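DegQ (Legionella fallonii, PDB 3PV2) probably acts as a protease and chaperone of the HtrA family, forming self-compartmentizing assemblies of twelve subunits, each with a trypsin-like protease domain and PDZ domains. Local coordinates at residues Asn94-Arg99 with Glu124-Val129; Leu114-Ile119 with Leu130-Lys135; Gly151-Ala156 with Ala172-Val177; Asp280-Leu285 with Lys313-Thr318. All coordinates share one frame; numbering follows the deposited sequence.

Contact 1: Asn94-Arg99 with Glu124-Val129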
loop_
_atom_site.group_PDB
_atom_site.type_symbol
_atom_site.label_atom_id
_atom_site.label_comp_id
_atom_site.label_asym_id
_atom_site.label_seq_id
_atom_site.Cartn_x
_atom_site.Cartn_y
_atom_site.Cartn_z
ATOM N N ASN B 94 -44.888 -5.046 -0.254
ATOM C CA ASN B 94 -44.072 -4.570 -1.375
ATOM C C ASN B 94 -43.575 -5.685 -2.247
ATOM O O ASN B 94 -43.270 -6.765 -1.757
ATOM C CB ASN B 94 -42.849 -3.911 -0.864
ATOM C CG ASN B 94 -43.147 -2.643 -0.084
ATOM O OD1 ASN B 94 -43.888 -1.747 -0.555
ATOM N ND2 ASN B 94 -42.515 -2.511 1.065
ATOM N N ASP B 95 -43.381 -5.427 -3.535
ATOM C CA ASP B 95 -42.718 -6.440 -4.382
ATOM C C ASP B 95 -41.298 -6.769 -3.910
ATOM O O ASP B 95 -40.898 -7.933 -3.911
ATOM C CB ASP B 95 -42.724 -6.027 -5.879
ATOM C CG ASP B 95 -42.487 -7.207 -6.824
ATOM O OD1 ASP B 95 -41.536 -7.120 -7.614
ATOM O OD2 ASP B 95 -43.245 -8.223 -6.793
ATOM N N HIS B 96 -40.520 -5.751 -3.531
ATOM C CA HIS B 96 -39.141 -6.003 -3.082
ATOM C C HIS B 96 -39.082 -6.903 -1.852
ATOM O O HIS B 96 -38.120 -7.626 -1.694
ATOM C CB HIS B 96 -38.338 -4.728 -2.888
ATOM C CG HIS B 96 -38.605 -4.012 -1.599
ATOM N ND1 HIS B 96 -39.349 -2.863 -1.541
ATOM C CD2 HIS B 96 -38.175 -4.244 -0.332
ATOM C CE1 HIS B 96 -39.396 -2.432 -0.289
ATOM N NE2 HIS B 96 -38.704 -3.266 0.467
ATOM N N VAL B 97 -40.122 -6.909 -1.020
ATOM C CA VAL B 97 -40.153 -7.809 0.141
ATOM C C VAL B 97 -40.178 -9.276 -0.302
ATOM O O VAL B 97 -39.492 -10.138 0.278
ATOM C CB VAL B 97 -41.340 -7.425 1.083
ATOM C CG1 VAL B 97 -41.641 -8.467 2.153
ATOM C CG2 VAL B 97 -41.057 -6.081 1.751
ATOM N N ILE B 98 -40.995 -9.584 -1.307
ATOM C CA ILE B 98 -41.206 -10.972 -1.705
ATOM C C ILE B 98 -40.454 -11.469 -2.930
ATOM O O ILE B 98 -40.584 -12.635 -3.265
ATOM C CB ILE B 98 -42.736 -11.350 -1.870
ATOM C CG1 ILE B 98 -43.456 -10.528 -2.943
ATOM C CG2 ILE B 98 -43.456 -11.204 -0.541
ATOM C CD1 ILE B 98 -42.985 -10.716 -4.409
ATOM N N ARG B 99 -39.696 -10.616 -3.601
ATOM C CA ARG B 99 -39.032 -11.068 -4.806
ATOM C C ARG B 99 -38.070 -12.212 -4.524
ATOM O O ARG B 99 -37.367 -12.206 -3.500
ATOM C CB ARG B 99 -38.273 -9.945 -5.495
ATOM C CG ARG B 99 -39.076 -9.303 -6.611
ATOM C CD ARG B 99 -38.207 -8.548 -7.578
ATOM N NE ARG B 99 -37.430 -7.513 -6.913
ATOM C CZ ARG B 99 -37.835 -6.255 -6.720
ATOM N NH1 ARG B 99 -39.046 -5.860 -7.106
ATOM N NH2 ARG B 99 -37.026 -5.386 -6.113
ATOM N N GLU B 124 -42.677 -2.243 -11.034
ATOM C CA GLU B 124 -42.764 -0.831 -11.304
ATOM C C GLU B 124 -43.433 -0.022 -10.152
ATOM O O GLU B 124 -42.936 1.027 -9.761
ATOM C CB GLU B 124 -43.397 -0.552 -12.679
ATOM C CG GLU B 124 -42.947 0.845 -13.222
ATOM C CD GLU B 124 -43.840 1.406 -14.332
ATOM O OE1 GLU B 124 -44.045 2.639 -14.384
ATOM O OE2 GLU B 124 -44.331 0.607 -15.156
ATOM N N THR B 125 -44.509 -0.513 -9.556
ATOM C CA THR B 125 -45.115 0.203 -8.429
ATOM C C THR B 125 -44.676 -0.342 -7.064
ATOM O O THR B 125 -45.119 0.169 -6.021
ATOM C CB THR B 125 -46.630 0.105 -8.497
ATOM O OG1 THR B 125 -46.991 -1.266 -8.596
ATOM C CG2 THR B 125 -47.177 0.790 -9.695
ATOM N N ASP B 126 -43.817 -1.368 -7.080
ATOM C CA ASP B 126 -43.361 -2.073 -5.889
ATOM C C ASP B 126 -44.494 -2.544 -5.006
ATOM O O ASP B 126 -44.425 -2.362 -3.782
ATOM C CB ASP B 126 -42.373 -1.202 -5.061
ATOM C CG ASP B 126 -41.567 -2.041 -4.057
ATOM O OD1 ASP B 126 -41.513 -3.287 -4.213
ATOM O OD2 ASP B 126 -41.029 -1.482 -3.104
ATOM N N LEU B 127 -45.497 -3.207 -5.611
ATOM C CA LEU B 127 -46.578 -3.852 -4.897
ATOM C C LEU B 127 -46.668 -5.331 -5.201
ATOM O O LEU B 127 -46.251 -5.788 -6.264
ATOM C CB LEU B 127 -47.920 -3.220 -5.258
ATOM C CG LEU B 127 -47.981 -1.754 -4.835
ATOM C CD1 LEU B 127 -49.225 -1.145 -5.553
ATOM C CD2 LEU B 127 -48.025 -1.680 -3.276
ATOM N N ALA B 128 -47.202 -6.091 -4.245
ATOM C CA ALA B 128 -47.449 -7.512 -4.447
ATOM C C ALA B 128 -48.660 -7.874 -3.651
ATOM O O ALA B 128 -48.920 -7.281 -2.632
ATOM C CB ALA B 128 -46.295 -8.315 -4.015
ATOM N N VAL B 129 -49.421 -8.824 -4.169
ATOM C CA VAL B 129 -50.618 -9.324 -3.552
ATOM C C VAL B 129 -50.359 -10.778 -3.174
ATOM O O VAL B 129 -49.804 -11.574 -3.983
ATOM C CB VAL B 129 -51.768 -9.259 -4.531
ATOM C CG1 VAL B 129 -53.064 -9.674 -3.890
ATOM C CG2 VAL B 129 -51.857 -7.866 -5.197
#
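The His96 CG lies between its backbone N and carbonyl carbon (chi1 80°), while the Asp126 CG is anti to its own backbone N (chi1 -163°). These two torsions set the imidazole beside the carboxylate, and both oxygens of Asp126 are used. His96 ND1 donates to Asp126 OD2 at 2.7 Å. The oxygen lies at the ring edge, close to the ring plane, and offers its syn lone pair. Ring and carboxylate planes are still turned 34° from each other. The second oxygen is held by the main chain: His96 N donates to Asp126 OD1 at 2.7 Å, nearly along the C-O axis. One residue thus grips the carboxylate at both ends, which should fix its rotation and so the position of the ring. Asp95 N makes a weak bond of 3.2 Å to Asp126 O, adding a backbone tie at the start of helix 95-98. The Asp95 carboxylate turns to Arg99 instead, with a salt bridge of 2.8 Å between Arg99 NH1 and Asp95 OD1. The guanidinium carries His96 CA over one face, toward its rim. Farther along, Ile98 CG1 packs on Ala128 CB at 3.8 Å. Asp126 and Leu127 form a G1 bulge opposite Asp122, just where strand 127-131 begins. Side chains of both His96 and Asp126 touch Thr221 of strand 216-221, and His96 also touches Ser205. The geometry is consistent with the His-Asp pair of the catalytic triad of trypsin-like serine proteases, with Ser205 probably the nucleophile.

Contact 2: Leu114-Ile119 with Leu130-Lys135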
loop_
_atom_site.group_PDB
_atom_site.type_symbol
_atom_site.label_atom_id
_atom_site.label_comp_id
_atom_site.label_asym_id
_atom_site.label_seq_id
_atom_site.Cartn_x
_atom_site.Cartn_y
_atom_site.Cartn_z
ATOM N N LEU B 114 -49.087 -18.448 8.861
ATOM C CA LEU B 114 -49.770 -19.010 7.680
ATOM C C LEU B 114 -48.891 -19.044 6.452
ATOM O O LEU B 114 -48.137 -18.091 6.173
ATOM C CB LEU B 114 -51.030 -18.216 7.363
ATOM C CG LEU B 114 -52.011 -18.239 8.529
ATOM C CD1 LEU B 114 -52.966 -17.091 8.430
ATOM C CD2 LEU B 114 -52.758 -19.634 8.614
ATOM N N LYS B 115 -48.982 -20.143 5.700
ATOM C CA LYS B 115 -48.339 -20.241 4.404
ATOM C C LYS B 115 -49.062 -19.289 3.436
ATOM O O LYS B 115 -50.273 -19.263 3.377
ATOM C CB LYS B 115 -48.454 -21.673 3.944
ATOM C CG LYS B 115 -47.724 -22.044 2.682
ATOM C CD LYS B 115 -47.682 -23.587 2.542
ATOM C CE LYS B 115 -47.690 -23.982 1.087
ATOM N NZ LYS B 115 -46.825 -23.026 0.297
ATOM N N ALA B 116 -48.336 -18.468 2.690
ATOM C CA ALA B 116 -48.992 -17.458 1.887
ATOM C C ALA B 116 -48.729 -17.763 0.456
ATOM O O ALA B 116 -47.642 -18.192 0.103
ATOM C CB ALA B 116 -48.484 -16.094 2.227
ATOM N N ARG B 117 -49.686 -17.456 -0.385
ATOM C CA ARG B 117 -49.477 -17.652 -1.807
ATOM C C ARG B 117 -49.293 -16.306 -2.526
ATOM O O ARG B 117 -49.999 -15.373 -2.237
ATOM C CB ARG B 117 -50.695 -18.398 -2.311
ATOM C CG ARG B 117 -50.622 -18.831 -3.732
ATOM C CD ARG B 117 -51.632 -20.056 -3.959
ATOM N NE ARG B 117 -53.053 -19.659 -3.926
ATOM C CZ ARG B 117 -53.642 -18.839 -4.816
ATOM N NH1 ARG B 117 -52.959 -18.290 -5.835
ATOM N NH2 ARG B 117 -54.940 -18.543 -4.686
ATOM N N LEU B 118 -48.400 -16.236 -3.501
ATOM C CA LEU B 118 -48.250 -15.028 -4.304
ATOM C C LEU B 118 -49.307 -14.979 -5.403
ATOM O O LEU B 118 -49.347 -15.852 -6.256
ATOM C CB LEU B 118 -46.867 -15.000 -4.948
ATOM C CG LEU B 118 -46.159 -13.712 -5.367
ATOM C CD1 LEU B 118 -45.597 -13.901 -6.761
ATOM C CD2 LEU B 118 -46.991 -12.415 -5.283
ATOM N N ILE B 119 -50.150 -13.954 -5.398
ATOM C CA ILE B 119 -51.109 -13.791 -6.463
ATOM C C ILE B 119 -50.396 -13.161 -7.613
ATOM O O ILE B 119 -50.558 -13.586 -8.713
ATOM C CB ILE B 119 -52.309 -12.989 -6.023
ATOM C CG1 ILE B 119 -53.006 -13.739 -4.908
ATOM C CG2 ILE B 119 -53.303 -12.806 -7.140
ATOM C CD1 ILE B 119 -54.354 -13.254 -4.708
ATOM N N LEU B 130 -50.750 -11.089 -1.941
ATOM C CA LEU B 130 -50.588 -12.397 -1.344
ATOM C C LEU B 130 -51.970 -12.844 -0.877
ATOM O O LEU B 130 -52.837 -12.003 -0.512
ATOM C CB LEU B 130 -49.698 -12.338 -0.087
ATOM C CG LEU B 130 -48.267 -11.767 -0.174
ATOM C CD1 LEU B 130 -47.582 -11.846 1.210
ATOM C CD2 LEU B 130 -47.449 -12.446 -1.227
ATOM N N LYS B 131 -52.135 -14.154 -0.789
ATOM C CA LYS B 131 -53.339 -14.714 -0.266
ATOM C C LYS B 131 -53.038 -15.783 0.795
ATOM O O LYS B 131 -52.116 -16.584 0.654
ATOM C CB LYS B 131 -54.144 -15.290 -1.416
ATOM C CG LYS B 131 -55.180 -16.264 -0.989
ATOM C CD LYS B 131 -56.572 -15.934 -1.504
ATOM C CE LYS B 131 -57.596 -16.950 -0.884
ATOM N NZ LYS B 131 -58.901 -16.906 -1.566
ATOM N N ILE B 132 -53.839 -15.780 1.844
ATOM C CA ILE B 132 -53.714 -16.721 2.954
ATOM C C ILE B 132 -55.105 -17.312 3.099
ATOM O O ILE B 132 -56.089 -16.664 2.742
ATOM C CB ILE B 132 -53.256 -16.060 4.279
ATOM C CG1 ILE B 132 -54.153 -14.866 4.633
ATOM C CG2 ILE B 132 -51.816 -15.617 4.192
ATOM C CD1 ILE B 132 -53.932 -14.310 6.062
ATOM N N ASP B 133 -55.199 -18.552 3.536
ATOM C CA ASP B 133 -56.512 -19.141 3.723
ATOM C C ASP B 133 -56.724 -19.105 5.189
ATOM O O ASP B 133 -56.226 -19.996 5.884
ATOM C CB ASP B 133 -56.582 -20.603 3.273
ATOM C CG ASP B 133 -56.051 -20.831 1.855
ATOM O OD1 ASP B 133 -56.255 -19.993 0.915
ATOM O OD2 ASP B 133 -55.420 -21.899 1.683
ATOM N N ALA B 134 -57.433 -18.087 5.678
ATOM C CA ALA B 134 -57.809 -18.071 7.091
ATOM C C ALA B 134 -59.144 -17.399 7.339
ATOM O O ALA B 134 -59.648 -16.652 6.501
ATOM C CB ALA B 134 -56.720 -17.430 7.945
ATOM N N LYS B 135 -59.682 -17.682 8.520
ATOM C CA LYS B 135 -60.902 -17.082 9.025
ATOM C C LYS B 135 -60.526 -16.174 10.177
ATOM O O LYS B 135 -59.384 -16.160 10.601
ATOM C CB LYS B 135 -61.842 -18.147 9.584
ATOM C CG LYS B 135 -61.632 -19.590 9.067
ATOM C CD LYS B 135 -60.530 -20.361 9.836
ATOM C CE LYS B 135 -60.926 -21.838 10.069
ATOM N NZ LYS B 135 -61.492 -22.543 8.865
HETATM O O HOH W 1 -52.798 -19.655 4.248
HETATM O O HOH W 2 -54.415 -20.036 -1.682
#
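Arg117 and Lys131 form an antiparallel hydrogen-bonded pair, with Arg117 N to Lys131 O at 2.8 Å and Lys131 N to Arg117 O at 2.9 Å. They belong to the beta hairpin of strands 113-122 and 127-131, part of the first barrel of the trypsin fold. Leu118 and Leu130 are the next, non-hydrogen-bonded pair. Their side chains cross obliquely on one face, meeting tip to tip through CD2 of each leucine at 4.1 Å. Ile119 brings CG1 and CD1 against CB of Lys131, whose side chain lies on the other face. The Lys131 chain bends at chi2 (127°), and its ammonium end leads away. Beyond the paired residues the apolar packing continues. The Ile132 CG2 methyl lies anti to the carbonyl carbon and meets Ala116 CB at 3.9 Å. Its other branch ends in CD1, which meets Leu114 CD1 at 3.8 Å, the two side chains crossing at about a right angle. The same leucine methyl also touches Ala134 CB. Ile132 and Leu130 also touch strands 101-107 and 90-93, whereas Lys115 packs on Arg401 of a neighbouring subunit. Past the paired residues one water links the two backbones, accepting from Asp133 N and donating to Lys115 O. A second water bridges side chains. It lies at the guanidinium edge of Arg117, in its plane, accepting from Arg117 NE at 2.7 Å and donating to Asp133 OD1 at 3.2 Å.

Contact 3: Gly151-Ala156 with Ala172-Val177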
loop_
_atom_site.group_PDB
_atom_site.type_symbol
_atom_site.label_atom_id
_atom_site.label_comp_id
_atom_site.label_asym_id
_atom_site.label_seq_id
_atom_site.Cartn_x
_atom_site.Cartn_y
_atom_site.Cartn_z
ATOM N N GLY B 151 -49.236 18.290 5.673
ATOM C CA GLY B 151 -49.535 18.745 6.992
ATOM C C GLY B 151 -50.563 17.895 7.730
ATOM O O GLY B 151 -50.725 18.059 8.949
ATOM N N ASP B 152 -51.198 16.974 7.037
ATOM C CA ASP B 152 -52.093 16.041 7.700
ATOM C C ASP B 152 -51.255 15.093 8.537
ATOM O O ASP B 152 -50.198 14.649 8.073
ATOM C CB ASP B 152 -52.879 15.132 6.716
ATOM C CG ASP B 152 -54.025 15.861 5.933
ATOM O OD1 ASP B 152 -54.626 16.846 6.412
ATOM O OD2 ASP B 152 -54.366 15.347 4.828
ATOM N N PHE B 153 -51.786 14.665 9.686
ATOM C CA PHE B 153 -51.090 13.717 10.544
ATOM C C PHE B 153 -51.225 12.278 10.085
ATOM O O PHE B 153 -52.245 11.849 9.560
ATOM C CB PHE B 153 -51.487 13.903 12.019
ATOM C CG PHE B 153 -51.149 15.284 12.592
ATOM C CD1 PHE B 153 -52.162 16.157 12.999
ATOM C CD2 PHE B 153 -49.840 15.650 12.825
ATOM C CE1 PHE B 153 -51.856 17.369 13.574
ATOM C CE2 PHE B 153 -49.553 16.863 13.360
ATOM C CZ PHE B 153 -50.587 17.723 13.750
ATOM N N VAL B 154 -50.161 11.521 10.243
ATOM C CA VAL B 154 -50.156 10.151 9.816
ATOM C C VAL B 154 -49.393 9.277 10.758
ATOM O O VAL B 154 -48.500 9.738 11.489
ATOM C CB VAL B 154 -49.528 10.025 8.402
ATOM C CG1 VAL B 154 -50.379 10.815 7.353
ATOM C CG2 VAL B 154 -48.061 10.478 8.405
ATOM N N VAL B 155 -49.745 7.991 10.741
ATOM C CA VAL B 155 -48.972 6.977 11.444
ATOM C C VAL B 155 -48.521 5.893 10.511
ATOM O O VAL B 155 -49.275 5.422 9.698
ATOM C CB VAL B 155 -49.772 6.396 12.628
ATOM C CG1 VAL B 155 -49.042 5.139 13.199
ATOM C CG2 VAL B 155 -49.938 7.466 13.681
ATOM N N ALA B 156 -47.252 5.533 10.570
ATOM C CA ALA B 156 -46.805 4.348 9.816
ATOM C C ALA B 156 -46.722 3.151 10.717
ATOM O O ALA B 156 -46.031 3.195 11.699
ATOM C CB ALA B 156 -45.382 4.600 9.146
ATOM N N ALA B 172 -44.968 1.400 15.464
ATOM C CA ALA B 172 -45.655 2.579 14.899
ATOM C C ALA B 172 -44.801 3.861 14.997
ATOM O O ALA B 172 -44.178 4.063 15.971
ATOM C CB ALA B 172 -46.997 2.786 15.608
ATOM N N THR B 173 -44.824 4.725 13.986
ATOM C CA THR B 173 -44.159 6.003 13.998
ATOM C C THR B 173 -45.145 7.074 13.521
ATOM O O THR B 173 -46.091 6.777 12.800
ATOM C CB THR B 173 -42.907 5.969 13.093
ATOM O OG1 THR B 173 -43.311 5.607 11.758
ATOM C CG2 THR B 173 -41.898 4.918 13.616
ATOM N N PHE B 174 -44.902 8.284 13.977
ATOM C CA PHE B 174 -45.776 9.421 13.863
ATOM C C PHE B 174 -45.095 10.550 13.074
ATOM O O PHE B 174 -43.870 10.830 13.215
ATOM C CB PHE B 174 -46.142 9.941 15.245
ATOM C CG PHE B 174 -47.123 11.105 15.226
ATOM C CD1 PHE B 174 -48.502 10.880 15.070
ATOM C CD2 PHE B 174 -46.695 12.374 15.412
ATOM C CE1 PHE B 174 -49.404 11.965 15.025
ATOM C CE2 PHE B 174 -47.592 13.484 15.435
ATOM C CZ PHE B 174 -48.959 13.239 15.210
ATOM N N GLY B 175 -45.885 11.178 12.200
ATOM C CA GLY B 175 -45.452 12.424 11.590
ATOM C C GLY B 175 -46.575 13.023 10.762
ATOM O O GLY B 175 -47.778 12.772 11.033
ATOM N N ILE B 176 -46.165 13.868 9.817
ATOM C CA ILE B 176 -47.075 14.471 8.832
ATOM C C ILE B 176 -46.777 14.074 7.399
ATOM O O ILE B 176 -45.692 13.558 7.109
ATOM C CB ILE B 176 -47.030 16.006 8.932
ATOM C CG1 ILE B 176 -45.680 16.583 8.620
ATOM C CG2 ILE B 176 -47.563 16.521 10.308
ATOM C CD1 ILE B 176 -45.818 18.058 8.290
ATOM N N VAL B 177 -47.753 14.218 6.515
ATOM C CA VAL B 177 -47.529 14.139 5.090
ATOM C C VAL B 177 -46.648 15.338 4.789
ATOM O O VAL B 177 -46.990 16.489 5.107
ATOM C CB VAL B 177 -48.871 14.268 4.371
ATOM C CG1 VAL B 177 -48.678 14.332 2.860
ATOM C CG2 VAL B 177 -49.726 13.142 4.676
#
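Phe153 and Phe174 lie on neighbouring antiparallel strands, and their rings are nearly parallel, 20° apart, but slid so far that they barely overlap. Phe153 holds CG anti to its carbonyl carbon (chi1 -61°), and Phe174 holds CG anti to its backbone N (chi1 -177°). Together these settings bring Phe153 CD2 within 3.5 Å of Phe174 CZ. The same CD2 meets Ile176 CG2, also at 3.5 Å, so it touches both a ring tip and a methyl. Val155 sends CG2 to the ring edge of Phe174 at CD1, 4.0 Å away, while its CG1 reaches Ala172 CB. Val154, on the opposite face from Val155, packs CG1 against Val177 CG2 at 3.6 Å, the two side chains crossing at about a right angle. Ala156 CB sits beside Thr173 OG1, whose hydrogen-bond partner is Ala199 O. Six backbone hydrogen bonds run between the segments, from Gly151 N to Val177 O at one end to Thr173 N to Ala156 O at the other. Phe153 also meets Phe174 of a neighbouring subunit edge to face, so the aromatic pair is part of a subunit interface. Within the chain these strands belong to the second barrel of the trypsin fold. Val154 and Ala156 pack on strand 208-211, Val177 touches strand 194-196, and helix 22-28 places Leu25 against Val155 and Ala172.

Contact 4: Asp280-Leu285 with Lys313-Thr318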
loop_
_atom_site.group_PDB
_atom_site.type_symbol
_atom_site.label_atom_id
_atom_site.label_comp_id
_atom_site.label_asym_id
_atom_site.label_seq_id
_atom_site.Cartn_x
_atom_site.Cartn_y
_atom_site.Cartn_z
ATOM N N ASP B 280 -56.341 29.396 -11.322
ATOM C CA ASP B 280 -56.560 28.166 -10.574
ATOM C C ASP B 280 -57.107 27.068 -11.453
ATOM O O ASP B 280 -57.578 26.044 -10.955
ATOM C CB ASP B 280 -57.454 28.430 -9.329
ATOM C CG ASP B 280 -58.902 28.939 -9.682
ATOM O OD1 ASP B 280 -59.220 29.328 -10.827
ATOM O OD2 ASP B 280 -59.743 28.995 -8.755
ATOM N N PHE B 281 -57.040 27.221 -12.768
ATOM C CA PHE B 281 -57.566 26.128 -13.610
ATOM C C PHE B 281 -56.731 24.865 -13.431
ATOM O O PHE B 281 -55.503 24.927 -13.327
ATOM C CB PHE B 281 -57.579 26.500 -15.096
ATOM C CG PHE B 281 -58.417 25.575 -15.923
ATOM C CD1 PHE B 281 -57.815 24.682 -16.790
ATOM C CD2 PHE B 281 -59.810 25.539 -15.771
ATOM C CE1 PHE B 281 -58.587 23.801 -17.558
ATOM C CE2 PHE B 281 -60.612 24.643 -16.524
ATOM C CZ PHE B 281 -59.955 23.768 -17.426
ATOM N N GLN B 282 -57.364 23.720 -13.427
ATOM C CA GLN B 282 -56.608 22.488 -13.204
ATOM C C GLN B 282 -56.807 21.465 -14.318
ATOM O O GLN B 282 -57.848 21.380 -14.939
ATOM C CB GLN B 282 -57.036 21.851 -11.880
ATOM C CG GLN B 282 -56.813 22.684 -10.579
ATOM C CD GLN B 282 -57.281 21.919 -9.329
ATOM O OE1 GLN B 282 -58.488 21.756 -9.090
ATOM N NE2 GLN B 282 -56.315 21.433 -8.541
ATOM N N GLY B 283 -55.780 20.668 -14.503
ATOM C CA GLY B 283 -55.769 19.581 -15.428
ATOM C C GLY B 283 -54.342 19.250 -15.772
ATOM O O GLY B 283 -53.451 19.746 -15.100
ATOM N N ALA B 284 -54.172 18.362 -16.754
ATOM C CA ALA B 284 -52.875 17.910 -17.245
ATOM C C ALA B 284 -52.613 18.522 -18.624
ATOM O O ALA B 284 -53.427 18.351 -19.515
ATOM C CB ALA B 284 -52.840 16.368 -17.347
ATOM N N LEU B 285 -51.487 19.177 -18.812
ATOM C CA LEU B 285 -51.191 19.820 -20.078
ATOM C C LEU B 285 -50.544 18.819 -20.980
ATOM O O LEU B 285 -49.577 18.186 -20.609
ATOM C CB LEU B 285 -50.252 20.951 -19.821
ATOM C CG LEU B 285 -49.563 21.670 -20.971
ATOM C CD1 LEU B 285 -50.599 22.160 -21.943
ATOM C CD2 LEU B 285 -48.725 22.853 -20.471
ATOM N N LYS B 313 -61.911 12.603 -12.643
ATOM C CA LYS B 313 -61.602 13.980 -12.742
ATOM C C LYS B 313 -60.062 14.190 -12.667
ATOM O O LYS B 313 -59.398 13.681 -11.765
ATOM C CB LYS B 313 -62.324 14.706 -11.636
ATOM C CG LYS B 313 -62.539 16.157 -11.917
ATOM C CD LYS B 313 -63.565 16.425 -13.059
ATOM C CE LYS B 313 -63.383 17.913 -13.569
ATOM N NZ LYS B 313 -63.484 18.076 -15.067
ATOM N N ILE B 314 -59.486 14.899 -13.640
ATOM C CA ILE B 314 -58.035 15.098 -13.612
ATOM C C ILE B 314 -57.658 16.527 -13.241
ATOM O O ILE B 314 -57.989 17.475 -13.930
ATOM C CB ILE B 314 -57.294 14.555 -14.895
ATOM C CG1 ILE B 314 -56.913 13.066 -14.677
ATOM C CG2 ILE B 314 -55.973 15.267 -15.035
ATOM C CD1 ILE B 314 -57.649 12.186 -15.307
ATOM N N THR B 315 -56.984 16.655 -12.103
ATOM C CA THR B 315 -56.541 17.924 -11.590
ATOM C C THR B 315 -55.020 18.022 -11.535
ATOM O O THR B 315 -54.494 19.081 -11.265
ATOM C CB THR B 315 -57.106 18.187 -10.143
ATOM O OG1 THR B 315 -56.616 17.195 -9.229
ATOM C CG2 THR B 315 -58.635 18.208 -10.131
ATOM N N GLN B 316 -54.316 16.924 -11.793
ATOM C CA GLN B 316 -52.852 16.912 -11.691
ATOM C C GLN B 316 -52.280 16.020 -12.751
ATOM O O GLN B 316 -52.839 14.952 -13.000
ATOM C CB GLN B 316 -52.439 16.306 -10.363
ATOM C CG GLN B 316 -52.964 17.012 -9.127
ATOM C CD GLN B 316 -51.858 17.756 -8.428
ATOM O OE1 GLN B 316 -51.674 17.617 -7.219
ATOM N NE2 GLN B 316 -51.091 18.524 -9.187
ATOM N N ALA B 317 -51.170 16.429 -13.356
ATOM C CA ALA B 317 -50.569 15.639 -14.411
ATOM C C ALA B 317 -50.243 14.189 -13.966
ATOM O O ALA B 317 -50.326 13.271 -14.756
ATOM C CB ALA B 317 -49.289 16.301 -14.955
ATOM N N THR B 318 -49.779 14.004 -12.746
ATOM C CA THR B 318 -49.445 12.657 -12.250
ATOM C C THR B 318 -50.609 11.661 -12.361
ATOM O O THR B 318 -50.399 10.504 -12.673
ATOM C CB THR B 318 -48.974 12.701 -10.804
ATOM O OG1 THR B 318 -49.807 13.611 -10.066
ATOM C CG2 THR B 318 -47.518 13.160 -10.760
HETATM O O HOH W 3 -51.254 19.598 -13.579
#
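Gln282 and Thr315 lie side by side with their side chains pointing the same way. Gln282 has CG anti to its carbonyl carbon and runs extended beyond it (chi2 -180°), so the amide comes alongside the threonine. Its OE1 is 3.7 Å from Thr315 CG2, and its NE2 is 3.7 Å from Thr315 CB. This is van der Waals contact between a polar tip and the carbon side of the threonine. Nearer the backbone, Gln282 CB rests against Thr315 O. At the centre of the contact Gly283, just before strand 284-289, brings its CA to Ile314 O at 3.4 Å in a CA-H...O contact. The glycine has phi 158°, a backbone region used mainly by glycine. Ala284 then points its methyl toward the loop. Ala284 CB meets Ile314 CG2 at 4.0 Å and Ala317 CA at 3.8 Å. The end of Ile314 leads away from segment 280-285; its side chain also packs on Ile309 and Val320. No direct hydrogen bond joins the two segments. One water bridges them, donating to Gly283 O at 2.7 Å and accepting weakly from Ala317 N at 3.2 Å. Gln319 OE1 also holds the loop, accepting from Thr315 N and Gln316 N, and Gln316 NE2 bonds to Asn168 of a neighbouring subunit. The contact thus lays the start of strand 284-289 against the loop that leads into helix 318-325, with Ala317 also on Val264 of strand 262-266, which ties a sheet strand to the loop before a helix within the PDZ fold.

From the N terminus, contact 1 closes a loop of 24 residues, from the helix at 94-99 round to 124-129. Contact 2 opens within that loop and ends after it, so the two cross. It joins the two arms of the hairpin, 113-122 and 127-131; contact 1 uses the second arm too. The contacts touch through Val129 O and Ile119 N, a probable hydrogen bond. Both lie in the first barrel. The chain then passes to the second barrel, where contact 3 closes the 15 residues between 156 and 172. Its nearest atoms are about 11 Å from contact 1. Contact 4 follows in series in the first PDZ domain, closing residues 286-312.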